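PDB 6ANS: DUF1214 domain-containing protein from Burkholderia cenocepacia, which is of unknown function but belongs to the DUF1214 family and, in the crystal, holds a sodium ion and a phosphate. Local coordinates for residues Gly137-Gly142 with Met149-Phe154; Pro90-Pro95 with Leu110-Arg115; Ile341-Arg346 with Val381-Leu386. All coordinates share one frame; numbering follows the deposited sequence.

Contact 1. Residues Gly137-Gly142 with Met149-Phe154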
ATOM      1  N   GLY A 137      20.139   7.797   1.692  1.00 22.32           N
ATOM      2  CA  GLY A 137      21.123   6.724   1.703  1.00 25.18           C
ATOM      3  C   GLY A 137      20.956   5.793   0.518  1.00 28.53           C
ATOM      4  O   GLY A 137      19.837   5.403   0.181  1.00 24.56           O
ATOM      5  N   THR A 138      22.069   5.430  -0.115  1.00 25.78           N
ATOM      6  CA  THR A 138      22.009   4.357  -1.094  1.00 25.70           C
ATOM      7  C   THR A 138      22.529   3.078  -0.452  1.00 22.98           C
ATOM      8  O   THR A 138      23.403   3.116   0.412  1.00 24.46           O
ATOM      9  CB  THR A 138      22.762   4.701  -2.385  1.00 30.00           C
ATOM     10  OG1 THR A 138      24.151   4.887  -2.122  1.00 23.92           O
ATOM     11  CG2 THR A 138      22.172   5.979  -3.008  1.00 30.59           C
ATOM     12  N   GLN A 139      21.911   1.956  -0.806  1.00 28.60           N
ATOM     13  CA  GLN A 139      22.162   0.690  -0.138  1.00 25.78           C
ATOM     14  C   GLN A 139      22.360  -0.402  -1.180  1.00 27.51           C
ATOM     15  O   GLN A 139      21.962  -0.268  -2.341  1.00 27.57           O
ATOM     16  CB  GLN A 139      21.007   0.300   0.816  1.00 27.92           C
ATOM     17  CG  GLN A 139      20.322   1.459   1.563  1.00 25.85           C
ATOM     18  CD  GLN A 139      21.208   2.105   2.650  1.00 29.79           C
ATOM     19  OE1 GLN A 139      21.129   3.310   2.880  1.00 23.85           O
ATOM     20  NE2 GLN A 139      22.047   1.302   3.311  1.00 26.82           N
ATOM     21  N   LYS A 140      22.972  -1.502  -0.754  1.00 25.28           N
ATOM     22  CA  LYS A 140      23.154  -2.644  -1.631  1.00 26.99           C
ATOM     23  C   LYS A 140      22.706  -3.898  -0.894  1.00 27.50           C
ATOM     24  O   LYS A 140      22.295  -3.829   0.266  1.00 27.32           O
ATOM     25  CB  LYS A 140      24.615  -2.753  -2.099  1.00 27.45           C
ATOM     26  CG  LYS A 140      25.594  -3.041  -0.990  1.00 30.34           C
ATOM     27  CD  LYS A 140      27.029  -3.032  -1.549  1.00 37.73           C
ATOM     28  CE  LYS A 140      28.061  -3.285  -0.467  1.00 43.58           C
ATOM     29  NZ  LYS A 140      29.439  -3.328  -1.054  1.00 50.65           N
ATOM     30  N   GLY A 141      22.812  -5.051  -1.570  1.00 28.12           N
ATOM     31  CA  GLY A 141      22.384  -6.306  -0.971  1.00 28.95           C
ATOM     32  C   GLY A 141      20.894  -6.260  -0.670  1.00 30.70           C
ATOM     33  O   GLY A 141      20.084  -5.795  -1.476  1.00 32.73           O
ATOM     34  N   GLY A 142      20.531  -6.717   0.513  1.00 31.39           N
ATOM     35  CA  GLY A 142      19.151  -6.705   0.964  1.00 27.60           C
ATOM     36  C   GLY A 142      18.932  -7.800   1.979  1.00 28.60           C
ATOM     37  O   GLY A 142      19.665  -8.791   2.036  1.00 30.02           O
HETATM   38  N   MSE A 149      21.593  -4.447   4.795  1.00 26.62           N
HETATM   39  CA  MSE A 149      21.400  -3.363   3.845  1.00 32.41           C
HETATM   40  C   MSE A 149      22.579  -2.404   3.898  1.00 28.92           C
HETATM   41  O   MSE A 149      22.426  -1.250   4.287  1.00 34.85           O
HETATM   42  CB  MSE A 149      20.104  -2.593   4.122  1.00 27.79           C
HETATM   43  CG  MSE A 149      18.851  -3.272   3.719  1.00 42.87           C
HETATM   44 SE   MSE A 149      17.367  -2.003   4.000  1.00 49.38          SE
HETATM   45  CE  MSE A 149      17.500  -0.959   2.396  1.00 25.88           C
ATOM     46  N   LEU A 150      23.745  -2.886   3.484  1.00 31.93           N
ATOM     47  CA  LEU A 150      24.971  -2.110   3.590  1.00 28.88           C
ATOM     48  C   LEU A 150      24.881  -0.824   2.776  1.00 29.57           C
ATOM     49  O   LEU A 150      24.372  -0.811   1.653  1.00 30.75           O
ATOM     50  CB  LEU A 150      26.156  -2.959   3.123  1.00 28.33           C
ATOM     51  CG  LEU A 150      26.409  -4.227   3.943  1.00 36.67           C
ATOM     52  CD1 LEU A 150      27.446  -5.123   3.261  1.00 36.22           C
ATOM     53  CD2 LEU A 150      26.882  -3.839   5.340  1.00 38.76           C
ATOM     54  N   GLN A 151      25.392   0.259   3.353  1.00 25.80           N
ATOM     55  CA  GLN A 151      25.288   1.571   2.736  1.00 28.50           C
ATOM     56  C   GLN A 151      26.419   1.807   1.749  1.00 30.95           C
ATOM     57  O   GLN A 151      27.569   1.458   2.010  1.00 29.31           O
ATOM     58  CB  GLN A 151      25.301   2.661   3.814  1.00 26.97           C
ATOM     59  CG  GLN A 151      25.012   4.046   3.300  1.00 28.51           C
ATOM     60  CD  GLN A 151      24.445   4.942   4.375  1.00 32.49           C
ATOM     61  OE1 GLN A 151      25.191   5.543   5.161  1.00 27.46           O
ATOM     62  NE2 GLN A 151      23.117   5.034   4.428  1.00 24.85           N
ATOM     63  N   THR A 152      26.094   2.442   0.626  1.00 29.80           N
ATOM     64  CA  THR A 152      27.091   2.802  -0.369  1.00 33.43           C
ATOM     65  C   THR A 152      27.274   4.310  -0.551  1.00 28.55           C
ATOM     66  O   THR A 152      28.284   4.721  -1.124  1.00 30.79           O
ATOM     67  CB  THR A 152      26.742   2.171  -1.728  1.00 29.86           C
ATOM     68  OG1 THR A 152      25.385   2.500  -2.082  1.00 34.68           O
ATOM     69  CG2 THR A 152      26.913   0.661  -1.677  1.00 27.35           C
ATOM     70  N   GLY A 153      26.353   5.139  -0.064  1.00 29.61           N
ATOM     71  CA  GLY A 153      26.467   6.586  -0.174  1.00 28.07           C
ATOM     72  C   GLY A 153      25.493   7.237   0.782  1.00 28.78           C
ATOM     73  O   GLY A 153      24.576   6.594   1.303  1.00 24.93           O
ATOM     74  N   PHE A 154      25.695   8.531   1.006  1.00 28.19           N
ATOM     75  CA  PHE A 154      24.900   9.223   2.004  1.00 32.73           C
ATOM     76  C   PHE A 154      24.924  10.721   1.737  1.00 31.46           C
ATOM     77  O   PHE A 154      25.957  11.273   1.371  1.00 29.46           O
ATOM     78  CB  PHE A 154      25.399   8.936   3.429  1.00 24.84           C
ATOM     79  CG  PHE A 154      24.552   9.576   4.483  1.00 35.57           C
ATOM     80  CD1 PHE A 154      23.361   8.979   4.888  1.00 29.01           C
ATOM     81  CD2 PHE A 154      24.923  10.790   5.048  1.00 32.37           C
ATOM     82  CE1 PHE A 154      22.553   9.581   5.858  1.00 30.25           C
ATOM     83  CE2 PHE A 154      24.136  11.390   6.012  1.00 33.72           C
ATOM     84  CZ  PHE A 154      22.941  10.785   6.421  1.00 29.55           C
TER
HETATM   85  O   HOH W   1      23.823  -5.356   2.089  1.00 27.64           O
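Thr138 OG1 has two polar partners: Thr152 OG1, 2.7 Å away across the strands, and the carbonyl of Arg183. Thr152 OG1 is bonded in turn to Thr188 OG1, so three threonine hydroxyls, from three strands of one sheet, follow one another. Both Thr138 and Thr152 hold OG1 between their own backbone N and carbonyl carbon (chi1 63° and 52°), and the two side chains meet at about a right angle. The backbone explains how they come together. Strand 133-140 and strand 151-155 form an antiparallel beta hairpin, linked by a connection that contains the short helix 143-146, with 151-155 at the edge of a four-stranded sheet. Thr138 pairs with Gly153 and Gln139 with Gln151, which leaves Thr152 as the extra residue of a beta bulge. Its N still gives a 2.8 Å bond to Thr138 O. Toward the connection, Lys140 N binds Leu150 O at 2.9 Å, and a water bridges from Lys140 O to Leu150 N.

The sheet face carrying Gln139 and Gln151 is held by amides. Gln151 NE2 reaches Gln139 OE1 at 3.1 Å, coming in on a lone pair in the carbonyl plane; the two amide planes are 54° apart. The bend at chi2 of Gln139 brings its NE2 to 2.8 Å from Met149 O, a weak bond because the N-H points poorly at the oxygen. Met149, present as selenomethionine, lays CE against Gln139 CG at 3.8 Å. Lys140 runs out extended: CD passes Thr152 CG2 at 3.7 Å, and NZ goes on to a salt bridge with Glu185.

Contact 2. Residues Pro90-Pro95 with Leu110-Arg115. With PO4 (phosphate ion), chain E.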
ATOM      1  N   PRO A  90      12.232   3.777 -11.976  1.00 30.43           N
ATOM      2  CA  PRO A  90      12.167   3.824 -10.517  1.00 30.02           C
ATOM      3  C   PRO A  90      10.946   4.607 -10.053  1.00 32.38           C
ATOM      4  O   PRO A  90      10.449   5.502 -10.741  1.00 29.68           O
ATOM      5  CB  PRO A  90      13.467   4.538 -10.134  1.00 26.23           C
ATOM      6  CG  PRO A  90      13.754   5.438 -11.307  1.00 25.48           C
ATOM      7  CD  PRO A  90      13.315   4.617 -12.515  1.00 27.40           C
ATOM      8  N   GLY A  91      10.478   4.263  -8.858  1.00 29.39           N
ATOM      9  CA  GLY A  91       9.450   5.040  -8.193  1.00 31.47           C
ATOM     10  C   GLY A  91       9.531   4.813  -6.703  1.00 29.21           C
ATOM     11  O   GLY A  91       9.965   3.751  -6.247  1.00 25.47           O
ATOM     12  N   PHE A  92       9.158   5.833  -5.941  1.00 21.35           N
ATOM     13  CA  PHE A  92       9.141   5.722  -4.492  1.00 23.72           C
ATOM     14  C   PHE A  92       7.931   4.930  -3.998  1.00 25.95           C
ATOM     15  O   PHE A  92       6.825   5.042  -4.536  1.00 25.50           O
ATOM     16  CB  PHE A  92       9.144   7.116  -3.858  1.00 23.34           C
ATOM     17  CG  PHE A  92      10.475   7.816  -3.926  1.00 26.92           C
ATOM     18  CD1 PHE A  92      11.603   7.255  -3.327  1.00 23.13           C
ATOM     19  CD2 PHE A  92      10.603   9.033  -4.569  1.00 30.02           C
ATOM     20  CE1 PHE A  92      12.836   7.901  -3.377  1.00 24.34           C
ATOM     21  CE2 PHE A  92      11.832   9.686  -4.627  1.00 24.54           C
ATOM     22  CZ  PHE A  92      12.949   9.115  -4.032  1.00 26.86           C
ATOM     23  N   PHE A  93       8.146   4.131  -2.959  1.00 22.82           N
ATOM     24  CA  PHE A  93       7.064   3.630  -2.128  1.00 24.32           C
ATOM     25  C   PHE A  93       7.568   3.714  -0.696  1.00 21.71           C
ATOM     26  O   PHE A  93       8.738   3.999  -0.456  1.00 20.14           O
ATOM     27  CB  PHE A  93       6.658   2.191  -2.504  1.00 19.17           C
ATOM     28  CG  PHE A  93       7.718   1.175  -2.176  1.00 23.84           C
ATOM     29  CD1 PHE A  93       8.786   0.965  -3.041  1.00 25.50           C
ATOM     30  CD2 PHE A  93       7.659   0.450  -0.992  1.00 20.85           C
ATOM     31  CE1 PHE A  93       9.776   0.039  -2.741  1.00 24.68           C
ATOM     32  CE2 PHE A  93       8.658  -0.488  -0.677  1.00 21.97           C
ATOM     33  CZ  PHE A  93       9.720  -0.682  -1.555  1.00 27.22           C
ATOM     34  N   SER A  94       6.690   3.440   0.263  1.00 23.24           N
ATOM     35  CA  SER A  94       7.044   3.552   1.671  0.54 25.10           C
ATOM     36  C   SER A  94       7.346   2.174   2.232  1.00 25.35           C
ATOM     37  O   SER A  94       6.440   1.345   2.306  1.00 20.24           O
ATOM     38  CB  SER A  94       5.896   4.202   2.444  0.54 25.46           C
ATOM     39  OG  SER A  94       6.067   4.032   3.838  0.54 30.26           O
ATOM     40  N   PRO A  95       8.592   1.874   2.643  1.00 22.70           N
ATOM     41  CA  PRO A  95       8.897   0.555   3.205  1.00 22.48           C
ATOM     42  C   PRO A  95       8.536   0.406   4.676  1.00 26.69           C
ATOM     43  O   PRO A  95       8.802  -0.652   5.257  1.00 24.15           O
ATOM     44  CB  PRO A  95      10.423   0.447   3.003  1.00 22.66           C
ATOM     45  CG  PRO A  95      10.893   1.865   3.201  1.00 20.52           C
ATOM     46  CD  PRO A  95       9.779   2.750   2.636  1.00 22.73           C
ATOM     47  N   LEU A 110       8.785   9.900   7.658  1.00 26.15           N
ATOM     48  CA  LEU A 110       8.301   9.479   6.351  1.00 22.11           C
ATOM     49  C   LEU A 110       9.456   8.744   5.676  1.00 28.52           C
ATOM     50  O   LEU A 110      10.506   9.339   5.408  1.00 25.82           O
ATOM     51  CB  LEU A 110       7.863  10.670   5.505  1.00 28.90           C
ATOM     52  CG  LEU A 110       7.398  10.365   4.073  1.00 30.76           C
ATOM     53  CD1 LEU A 110       6.299   9.347   4.060  1.00 39.32           C
ATOM     54  CD2 LEU A 110       6.976  11.639   3.320  1.00 36.81           C
ATOM     55  N   TYR A 111       9.289   7.446   5.460  1.00 20.39           N
ATOM     56  CA  TYR A 111      10.281   6.659   4.746  1.00 28.08           C
ATOM     57  C   TYR A 111       9.893   6.583   3.284  1.00 27.40           C
ATOM     58  O   TYR A 111       8.720   6.373   2.950  1.00 20.88           O
ATOM     59  CB  TYR A 111      10.385   5.228   5.276  1.00 22.07           C
ATOM     60  CG  TYR A 111      10.955   5.051   6.654  1.00 23.31           C
ATOM     61  CD1 TYR A 111      12.335   5.043   6.863  1.00 22.70           C
ATOM     62  CD2 TYR A 111      10.120   4.815   7.745  1.00 20.09           C
ATOM     63  CE1 TYR A 111      12.868   4.847   8.129  1.00 20.88           C
ATOM     64  CE2 TYR A 111      10.642   4.611   9.017  1.00 26.31           C
ATOM     65  CZ  TYR A 111      12.024   4.627   9.196  1.00 23.69           C
ATOM     66  OH  TYR A 111      12.549   4.423  10.440  1.00 21.12           O
ATOM     67  N   GLN A 112      10.890   6.689   2.418  1.00 24.27           N
ATOM     68  CA  GLN A 112      10.667   6.493   0.997  1.00 23.01           C
ATOM     69  C   GLN A 112      11.804   5.653   0.450  1.00 27.95           C
ATOM     70  O   GLN A 112      12.967   5.889   0.775  1.00 24.17           O
ATOM     71  CB  GLN A 112      10.582   7.820   0.256  1.00 20.87           C
ATOM     72  CG  GLN A 112       9.395   8.663   0.700  1.00 25.61           C
ATOM     73  CD  GLN A 112       9.267   9.900  -0.146  1.00 31.29           C
ATOM     74  OE1 GLN A 112       9.944  10.898   0.085  1.00 29.14           O
ATOM     75  NE2 GLN A 112       8.450   9.809  -1.189  1.00 30.52           N
ATOM     76  N   TYR A 113      11.461   4.695  -0.401  1.00 22.16           N
ATOM     77  CA  TYR A 113      12.408   3.728  -0.919  1.00 20.67           C
ATOM     78  C   TYR A 113      12.181   3.616  -2.414  1.00 26.18           C
ATOM     79  O   TYR A 113      11.034   3.545  -2.871  1.00 20.56           O
ATOM     80  CB  TYR A 113      12.196   2.368  -0.218  1.00 26.08           C
ATOM     81  CG  TYR A 113      13.079   1.198  -0.612  1.00 24.32           C
ATOM     82  CD1 TYR A 113      13.933   0.618   0.316  1.00 23.41           C
ATOM     83  CD2 TYR A 113      13.023   0.637  -1.882  1.00 22.92           C
ATOM     84  CE1 TYR A 113      14.722  -0.475  -0.011  1.00 30.99           C
ATOM     85  CE2 TYR A 113      13.817  -0.465  -2.219  1.00 23.40           C
ATOM     86  CZ  TYR A 113      14.657  -1.020  -1.274  1.00 27.98           C
ATOM     87  OH  TYR A 113      15.453  -2.112  -1.592  1.00 29.50           O
ATOM     88  N   ALA A 114      13.270   3.593  -3.171  1.00 21.51           N
ATOM     89  CA  ALA A 114      13.203   3.287  -4.591  1.00 29.23           C
ATOM     90  C   ALA A 114      14.287   2.278  -4.937  1.00 31.39           C
ATOM     91  O   ALA A 114      15.436   2.406  -4.492  1.00 33.55           O
ATOM     92  CB  ALA A 114      13.366   4.540  -5.452  1.00 22.42           C
ATOM     93  N   ARG A 115      13.916   1.286  -5.741  1.00 29.15           N
ATOM     94  CA  ARG A 115      14.904   0.389  -6.319  1.00 25.63           C
ATOM     95  C   ARG A 115      15.649   1.120  -7.414  1.00 27.92           C
ATOM     96  O   ARG A 115      15.045   1.796  -8.246  1.00 27.50           O
ATOM     97  CB  ARG A 115      14.252  -0.867  -6.897  1.00 28.74           C
ATOM     98  CG  ARG A 115      13.611  -1.784  -5.877  1.00 37.72           C
ATOM     99  CD  ARG A 115      14.652  -2.362  -4.929  1.00 36.02           C
ATOM    100  NE  ARG A 115      15.475  -3.411  -5.517  1.00 29.99           N
ATOM    101  CZ  ARG A 115      16.115  -4.319  -4.788  1.00 35.33           C
ATOM    102  NH1 ARG A 115      16.009  -4.289  -3.463  1.00 35.16           N
ATOM    103  NH2 ARG A 115      16.862  -5.252  -5.367  1.00 28.57           N
TER
HETATM  104  P   PO4 E 401      15.816   4.453  11.634  1.00 22.15           P
HETATM  105  O1  PO4 E 401      16.216   5.588  12.545  1.00 27.04           O
HETATM  106  O2  PO4 E 401      14.938   3.539  12.429  1.00 21.12           O
HETATM  107  O3  PO4 E 401      15.095   4.955  10.408  1.00 24.84           O
HETATM  108  O4  PO4 E 401      17.088   3.763  11.208  1.00 24.24           O
HETATM  109  O   HOH W   2      12.002   1.937  -7.853  1.00 37.91           O
HETATM  110  O   HOH W   3       6.722   6.226   6.310  1.00 24.13           O
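Tyr113 CB packs against the ring of Pro95, with CG of the proline 3.7 Å away, and at the same time sits over one face of the Phe93 ring, offset toward its rim. With CG opposite the backbone N (chi1 180°), the tyrosine runs alongside Phe93 and points the same way. Its CG comes near Phe93 CZ, and CD2 is 3.4 Å from Phe93 CE1; the ring planes are inclined at 47°. At the tip, OH accepts a 2.9 Å bond from NH1 of Arg115, further along the same strand. Met80 of helix 60-83 touches both side chains.

The backbones of the same two residues form a single antiparallel hydrogen-bonded bridge, Phe93 N to Tyr113 O at 2.9 Å and Tyr113 N to Phe93 O at 2.8 Å. The loop after helix 60-83 is thereby fastened to the edge strand 109-115. Phe92 packs CD1 between Gln112 CB and Ala114 CB, 3.8 and 3.9 Å away respectively.

Pro95 CD also leans on Tyr111 CB, while the Tyr111 ring carries its OH past the loop to O3 of a phosphate, to which it donates at 2.6 Å. Tyr278, Arg194 and Arg366 bind that ion too. It probably came from the crystallisation liquor, but phenols and guanidinium groups gathered round it are consistent with a pocket suited to an anionic group.

Contact 3. Residues Ile341-Arg346 with Val381-Leu386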
ATOM      1  N   ILE A 341       8.369   7.547  30.997  1.00 40.87           N
ATOM      2  CA  ILE A 341       7.784   6.448  31.760  1.00 37.60           C
ATOM      3  C   ILE A 341       7.016   5.533  30.816  1.00 36.43           C
ATOM      4  O   ILE A 341       6.117   5.988  30.100  1.00 36.53           O
ATOM      5  CB  ILE A 341       6.852   6.965  32.865  1.00 40.94           C
ATOM      6  CG1 ILE A 341       7.553   8.019  33.729  1.00 44.17           C
ATOM      7  CG2 ILE A 341       6.304   5.800  33.673  1.00 39.56           C
ATOM      8  CD1 ILE A 341       8.442   7.456  34.802  1.00 41.92           C
ATOM      9  N   VAL A 342       7.366   4.246  30.825  1.00 32.39           N
ATOM     10  CA  VAL A 342       6.637   3.196  30.115  1.00 38.12           C
ATOM     11  C   VAL A 342       5.657   2.569  31.104  1.00 44.86           C
ATOM     12  O   VAL A 342       6.080   2.046  32.141  1.00 46.51           O
ATOM     13  CB  VAL A 342       7.601   2.137  29.550  1.00 32.86           C
ATOM     14  CG1 VAL A 342       6.858   1.101  28.750  1.00 31.85           C
ATOM     15  CG2 VAL A 342       8.690   2.777  28.702  1.00 26.83           C
ATOM     16  N   ALA A 343       4.355   2.610  30.795  1.00 43.79           N
ATOM     17  CA  ALA A 343       3.328   2.125  31.720  1.00 40.98           C
ATOM     18  C   ALA A 343       1.987   1.987  31.003  1.00 39.18           C
ATOM     19  O   ALA A 343       1.811   2.443  29.869  1.00 39.05           O
ATOM     20  CB  ALA A 343       3.188   3.048  32.931  1.00 40.22           C
ATOM     21  N   ALA A 344       1.029   1.358  31.693  1.00 40.38           N
ATOM     22  CA  ALA A 344      -0.306   1.161  31.130  1.00 41.09           C
ATOM     23  C   ALA A 344      -1.149   2.436  31.152  1.00 49.68           C
ATOM     24  O   ALA A 344      -2.028   2.607  30.300  1.00 51.87           O
ATOM     25  CB  ALA A 344      -1.040   0.053  31.894  1.00 40.21           C
ATOM     26  N   THR A 345      -0.935   3.311  32.132  1.00 47.58           N
ATOM     27  CA  THR A 345      -1.602   4.603  32.197  1.00 52.12           C
ATOM     28  C   THR A 345      -0.574   5.667  32.560  1.00 52.44           C
ATOM     29  O   THR A 345       0.451   5.371  33.178  1.00 51.18           O
ATOM     30  CB  THR A 345      -2.760   4.598  33.213  1.00 51.66           C
ATOM     31  OG1 THR A 345      -2.275   4.166  34.491  1.00 51.87           O
ATOM     32  CG2 THR A 345      -3.894   3.690  32.755  1.00 49.79           C
ATOM     33  N   ARG A 346      -0.853   6.907  32.168  1.00 54.14           N
ATOM     34  CA  ARG A 346       0.076   8.013  32.421  1.00 49.25           C
ATOM     35  C   ARG A 346       0.155   8.334  33.910  1.00 49.59           C
ATOM     36  O   ARG A 346      -0.884   8.462  34.565  1.00 48.44           O
ATOM     37  CB  ARG A 346      -0.331   9.273  31.666  1.00 50.00           C
ATOM     38  CG  ARG A 346       0.749  10.361  31.664  1.00 46.68           C
ATOM     39  CD  ARG A 346       0.210  11.665  31.080  1.00 49.42           C
ATOM     40  NE  ARG A 346       0.111  11.660  29.627  1.00 58.09           N
ATOM     41  CZ  ARG A 346       1.132  11.872  28.804  1.00 67.17           C
ATOM     42  NH1 ARG A 346       2.337  12.133  29.301  1.00 67.52           N
ATOM     43  NH2 ARG A 346       0.942  11.838  27.485  1.00 67.78           N
ATOM     44  N   VAL A 381       9.613   0.129  38.676  1.00 44.52           N
ATOM     45  CA  VAL A 381       8.918   0.439  39.919  1.00 47.20           C
ATOM     46  C   VAL A 381       7.449   0.058  39.769  1.00 49.51           C
ATOM     47  O   VAL A 381       6.980  -0.296  38.686  1.00 42.12           O
ATOM     48  CB  VAL A 381       9.046   1.921  40.318  1.00 50.23           C
ATOM     49  CG1 VAL A 381      10.514   2.336  40.382  1.00 49.88           C
ATOM     50  CG2 VAL A 381       8.273   2.789  39.337  1.00 54.18           C
ATOM     51  N   LYS A 382       6.725   0.129  40.882  1.00 45.99           N
ATOM     52  CA  LYS A 382       5.280  -0.030  40.844  1.00 51.44           C
ATOM     53  C   LYS A 382       4.645   1.252  40.313  1.00 58.57           C
ATOM     54  O   LYS A 382       4.991   2.354  40.755  1.00 59.80           O
ATOM     55  CB  LYS A 382       4.745  -0.346  42.241  1.00 54.55           C
ATOM     56  CG  LYS A 382       5.131  -1.719  42.771  1.00 57.25           C
ATOM     57  CD  LYS A 382       4.299  -2.807  42.132  1.00 62.64           C
ATOM     58  CE  LYS A 382       4.713  -4.187  42.615  1.00 63.66           C
ATOM     59  NZ  LYS A 382       3.835  -5.240  42.033  1.00 63.31           N
ATOM     60  N   LEU A 383       3.723   1.109  39.351  1.00 52.98           N
ATOM     61  CA  LEU A 383       3.069   2.280  38.769  1.00 46.90           C
ATOM     62  C   LEU A 383       2.333   3.092  39.824  1.00 49.97           C
ATOM     63  O   LEU A 383       2.209   4.316  39.692  1.00 51.60           O
ATOM     64  CB  LEU A 383       2.086   1.840  37.684  1.00 45.17           C
ATOM     65  CG  LEU A 383       1.262   2.910  36.963  1.00 46.90           C
ATOM     66  CD1 LEU A 383       2.135   3.992  36.363  1.00 44.73           C
ATOM     67  CD2 LEU A 383       0.361   2.269  35.903  1.00 42.25           C
ATOM     68  N   ALA A 384       1.862   2.435  40.888  1.00 50.12           N
ATOM     69  CA  ALA A 384       1.172   3.151  41.951  1.00 53.27           C
ATOM     70  C   ALA A 384       2.104   4.115  42.671  1.00 54.03           C
ATOM     71  O   ALA A 384       1.665   5.181  43.121  1.00 52.21           O
ATOM     72  CB  ALA A 384       0.556   2.154  42.937  1.00 56.44           C
ATOM     73  N   ALA A 385       3.385   3.756  42.796  1.00 55.37           N
ATOM     74  CA  ALA A 385       4.329   4.617  43.501  1.00 56.81           C
ATOM     75  C   ALA A 385       4.541   5.936  42.767  1.00 55.54           C
ATOM     76  O   ALA A 385       4.756   6.973  43.407  1.00 59.35           O
ATOM     77  CB  ALA A 385       5.660   3.889  43.695  1.00 57.45           C
ATOM     78  N   LEU A 386       4.471   5.922  41.437  1.00 55.59           N
ATOM     79  CA  LEU A 386       4.619   7.154  40.670  1.00 54.12           C
ATOM     80  C   LEU A 386       3.354   8.002  40.708  1.00 63.40           C
ATOM     81  O   LEU A 386       3.440   9.234  40.690  1.00 68.95           O
ATOM     82  CB  LEU A 386       4.982   6.832  39.217  1.00 50.06           C
ATOM     83  CG  LEU A 386       6.291   6.058  39.016  1.00 47.73           C
ATOM     84  CD1 LEU A 386       6.411   5.523  37.595  1.00 38.77           C
ATOM     85  CD2 LEU A 386       7.486   6.937  39.376  1.00 42.11           C
TER
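Leu383 and Thr345 meet with their side chains crossing at about a right angle, and Leu383 spreads its two methyls over the strand's end and the loop after it. CG lies opposite the backbone N (chi1 179°), which carries the fork across to segment 341-346. There CD1 rests on Ala343 CB at 3.7 Å, while CD2 touches Thr345 OG1 at 3.5 Å. That hydroxyl has its polar partner in Lys387 NZ, one residue beyond the segment, so the leucine methyl packs against a group already engaged in a hydrogen bond.

Ile341 and Leu386 approach quite differently, tip to tip. Leu386 CD1 fits against both branches of the isoleucine, 3.9 Å from CG2 and 4.0 Å from CD1. The spacing suits the two kinds of backbone: Ile341 and Ala343, two apart in a strand, turn their side chains the same way, and Leu383 and Leu386, three apart, both face them.

Strands 338-343 and 377-382 are not neighbours in their mixed sheet, since 289-295 runs between them. It is the C-terminal helix 383-389, folding back over one sheet face, that brings the segments together, and there Leu386 also touches Ala290. No hydrogen bond joins the two segments and the buried surface is small, 203 Å², so the contact rests mainly on van der Waals packing of a few methyl groups, with the Thr345-Lys387 bond beside it.

From the N terminus, contact 2 comes first: it closes the loop 96-109, which carries the sodium ligands Gly103 and Ala104. Contact 1 follows, closing the six-residue link 143-148, most of it helix, and contact 3 comes last, closing the span 347-380 with several strands in it. The three are strictly in series; none nests or crosses. Contacts 1 and 2 serve opposite edges of one antiparallel sheet, whose outermost strands are 109-115 and 151-155, and they meet where Met149 CE lies 3.7 Å from Tyr113 CE1. Contact 3 stands apart across the chain's centre, its centre about 41 Å from that of contact 1 and about 39 Å from that of contact 2, joining the C-terminal helix to a separate mixed sheet.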